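Local coordinates for transposable element tc3 transposase (Caenorhabditis elegans, PDB 1U78), which binds the terminal nucleotides of the Tc3 inverted repeat through its bipartite DNA-binding region, present here, and as the whole transposase cuts the element out by double-strand breaks, at residues R64-V69 and L97-R102. The protein carries 1 engineered substitution. Sequence-based numbering, arbitrary orientation.
With nucleotides of chain B.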
loop_
_atom_site.group_PDB
_atom_site.type_symbol
_atom_site.label_atom_id
_atom_site.label_comp_id
_atom_site.label_asym_id
_atom_site.label_seq_id
_atom_site.Cartn_x
_atom_site.Cartn_y
_atom_site.Cartn_z
ATOM N N ARG C 64 9.343 -17.044 12.267
ATOM C CA ARG C 64 9.626 -17.790 13.492
ATOM C C ARG C 64 8.714 -17.310 14.620
ATOM O O ARG C 64 7.879 -18.060 15.109
ATOM C CB ARG C 64 11.106 -17.659 13.892
ATOM C CG ARG C 64 11.686 -18.858 14.674
ATOM C CD ARG C 64 13.161 -18.702 15.120
ATOM N NE ARG C 64 13.960 -17.926 14.163
ATOM C CZ ARG C 64 15.279 -18.035 13.973
ATOM N NH1 ARG C 64 16.018 -18.898 14.671
ATOM N NH2 ARG C 64 15.871 -17.266 13.070
ATOM N N ASP C 65 8.864 -16.049 15.007
ATOM C CA ASP C 65 8.095 -15.476 16.100
ATOM C C ASP C 65 6.604 -15.757 15.939
ATOM O O ASP C 65 5.954 -16.232 16.872
ATOM C CB ASP C 65 8.357 -13.971 16.202
ATOM C CG ASP C 65 9.840 -13.640 16.410
ATOM O OD1 ASP C 65 10.546 -14.408 17.115
ATOM O OD2 ASP C 65 10.373 -12.616 15.912
ATOM N N GLU C 66 6.075 -15.489 14.749
ATOM C CA GLU C 66 4.697 -15.825 14.417
ATOM C C GLU C 66 4.402 -17.298 14.774
ATOM O O GLU C 66 3.487 -17.579 15.551
ATOM C CB GLU C 66 4.406 -15.493 12.941
ATOM C CG GLU C 66 3.243 -14.518 12.740
ATOM C CD GLU C 66 3.420 -13.494 11.608
ATOM O OE1 GLU C 66 4.154 -13.759 10.620
ATOM O OE2 GLU C 66 2.793 -12.409 11.693
ATOM N N ARG C 67 5.221 -18.218 14.256
ATOM C CA ARG C 67 5.081 -19.660 14.504
ATOM C C ARG C 67 5.136 -20.037 15.991
ATOM O O ARG C 67 4.385 -20.894 16.440
ATOM C CB ARG C 67 6.127 -20.446 13.695
ATOM C CG ARG C 67 5.783 -21.921 13.421
ATOM C CD ARG C 67 6.559 -22.613 12.261
ATOM N NE ARG C 67 7.813 -21.962 11.836
ATOM C CZ ARG C 67 8.984 -22.020 12.490
ATOM N NH1 ARG C 67 9.092 -22.687 13.635
ATOM N NH2 ARG C 67 10.055 -21.396 12.002
ATOM N N ASN C 68 6.017 -19.397 16.752
ATOM C CA ASN C 68 6.071 -19.627 18.193
ATOM C C ASN C 68 4.833 -19.084 18.895
ATOM O O ASN C 68 4.276 -19.739 19.779
ATOM C CB ASN C 68 7.317 -19.001 18.817
ATOM C CG ASN C 68 8.608 -19.550 18.240
ATOM O OD1 ASN C 68 8.760 -20.754 18.032
ATOM N ND2 ASN C 68 9.551 -18.655 17.979
ATOM N N VAL C 69 4.408 -17.887 18.496
ATOM C CA VAL C 69 3.215 -17.273 19.062
ATOM C C VAL C 69 2.047 -18.227 18.906
ATOM O O VAL C 69 1.350 -18.506 19.878
ATOM C CB VAL C 69 2.903 -15.908 18.417
ATOM C CG1 VAL C 69 1.445 -15.526 18.596
ATOM C CG2 VAL C 69 3.780 -14.851 19.014
ATOM N N LEU C 97 -2.169 -10.646 19.266
ATOM C CA LEU C 97 -3.569 -11.018 19.108
ATOM C C LEU C 97 -3.988 -11.064 17.651
ATOM O O LEU C 97 -4.768 -11.927 17.246
ATOM C CB LEU C 97 -4.458 -10.042 19.858
ATOM C CG LEU C 97 -4.659 -10.396 21.321
ATOM C CD1 LEU C 97 -5.300 -9.213 22.020
ATOM C CD2 LEU C 97 -5.519 -11.651 21.457
ATOM N N ASN C 98 -3.463 -10.123 16.874
ATOM C CA ASN C 98 -3.700 -10.080 15.441
ATOM C C ASN C 98 -3.193 -11.348 14.763
ATOM O O ASN C 98 -3.888 -11.934 13.930
ATOM C CB ASN C 98 -3.053 -8.831 14.838
ATOM C CG ASN C 98 -3.984 -7.623 14.851
ATOM O OD1 ASN C 98 -5.139 -7.698 15.298
ATOM N ND2 ASN C 98 -3.484 -6.500 14.349
ATOM N N VAL C 99 -1.992 -11.777 15.152
ATOM C CA VAL C 99 -1.405 -13.010 14.659
ATOM C C VAL C 99 -2.272 -14.201 15.048
ATOM O O VAL C 99 -2.646 -15.004 14.193
ATOM C CB VAL C 99 0.012 -13.189 15.197
ATOM C CG1 VAL C 99 0.529 -14.601 14.930
ATOM C CG2 VAL C 99 0.931 -12.148 14.587
ATOM N N ILE C 100 -2.610 -14.298 16.331
ATOM C CA ILE C 100 -3.441 -15.398 16.811
ATOM C C ILE C 100 -4.764 -15.480 16.047
ATOM O O ILE C 100 -5.205 -16.577 15.693
ATOM C CB ILE C 100 -3.678 -15.304 18.337
ATOM C CG1 ILE C 100 -2.356 -15.477 19.089
ATOM C CG2 ILE C 100 -4.716 -16.341 18.792
ATOM C CD1 ILE C 100 -2.389 -15.027 20.529
ATOM N N LYS C 101 -5.375 -14.319 15.788
ATOM C CA LYS C 101 -6.654 -14.229 15.071
ATOM C C LYS C 101 -6.522 -14.595 13.585
ATOM O O LYS C 101 -7.444 -15.169 12.998
ATOM C CB LYS C 101 -7.269 -12.828 15.230
ATOM C CG LYS C 101 -8.671 -12.664 14.627
ATOM C CD LYS C 101 -9.443 -11.524 15.281
ATOM C CE LYS C 101 -10.075 -10.618 14.242
ATOM N NZ LYS C 101 -11.370 -11.165 13.751
ATOM N N ARG C 102 -5.373 -14.267 12.992
ATOM C CA ARG C 102 -5.083 -14.589 11.592
ATOM C C ARG C 102 -4.945 -16.096 11.335
ATOM O O ARG C 102 -5.053 -16.536 10.193
ATOM C CB ARG C 102 -3.807 -13.882 11.133
ATOM C CG ARG C 102 -3.974 -12.424 10.730
ATOM C CD ARG C 102 -2.671 -11.792 10.265
ATOM N NE ARG C 102 -2.546 -10.378 10.619
ATOM C CZ ARG C 102 -1.433 -9.798 11.082
ATOM N NH1 ARG C 102 -0.311 -10.501 11.282
ATOM N NH2 ARG C 102 -1.449 -8.495 11.350
ATOM P P DG B 4 -6.126 -11.149 25.723
ATOM O OP1 DG B 4 -4.719 -11.582 25.875
ATOM O OP2 DG B 4 -6.350 -9.767 25.261
ATOM O "O5'" DG B 4 -6.922 -12.163 24.751
ATOM C "C5'" DG B 4 -8.323 -12.502 24.892
ATOM C "C4'" DG B 4 -9.306 -11.555 24.195
ATOM O "O4'" DG B 4 -9.322 -10.274 24.872
ATOM C "C3'" DG B 4 -9.090 -11.219 22.714
ATOM O "O3'" DG B 4 -10.193 -11.715 21.930
ATOM C "C2'" DG B 4 -8.975 -9.686 22.675
ATOM C "C1'" DG B 4 -9.685 -9.269 23.952
ATOM N N9 DG B 4 -9.294 -7.981 24.528
ATOM C C8 DG B 4 -8.046 -7.613 24.966
ATOM N N7 DG B 4 -7.975 -6.406 25.453
ATOM C C5 DG B 4 -9.272 -5.930 25.335
ATOM C C6 DG B 4 -9.806 -4.668 25.698
ATOM O O6 DG B 4 -9.208 -3.704 26.212
ATOM N N1 DG B 4 -11.173 -4.589 25.403
ATOM C C2 DG B 4 -11.921 -5.605 24.835
ATOM N N2 DG B 4 -13.221 -5.360 24.624
ATOM N N3 DG B 4 -11.425 -6.790 24.495
ATOM C C4 DG B 4 -10.098 -6.886 24.771
#
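Val69 reaches across to Val99 and Ile100 with one methyl, CG1, which lies 3.9 Å from Val99 CG1; Val69 CG1 also touches CG1 of Ile100. In both valines CG1 stands anti to the backbone N (chi1 158° in Val69, 168° in Val99), and these are the two methyls that meet. Beta-branched side chains suit this place because they keep few rotamers, which holds their methyls against the facing helix. The two valines are buried, with Ile100 at the margin of the apolar patch; Ile83 of helix 80-86 packs against both Val69 and Ile100, and Ile70 against Val99. The axes of the two segments come within 9.9 Å of each other at a crossing angle of -72°, a steep crossing that confines the contact to a few residues.

This is the packing of first helix on third in a helix-turn-helix domain, the second of the two DNA-binding modules of the transposase. Helix 93-102 occupies the position of the recognition helix, and on its DNA side Leu97 CD1 lies 3.5 Å from OP2 of DG4 of chain B, while Asn98 packs on a thymine base.

Toward solvent the contact loosens and becomes polar. A glutamate serves both needs here: Glu66 CG lies 3.5 Å from Val99 CG1, and the carboxylate pairs with Lys59. Glu66 OE2 comes at the rim of the Arg102 guanidinium rather than over a face, but at 3.7 Å from NH1 this is a long salt bridge, with the two flat groups 82° apart. Arginine is long enough to meet a DNA phosphate, its stronger partner, through NH2 while NH1 faces the carboxylate, which probably also eases the closeness of Lys59 and Arg102 NH1. With an alanine at Glu66, the flank of Val99 would probably lose its cover and Lys59 its anionic mate.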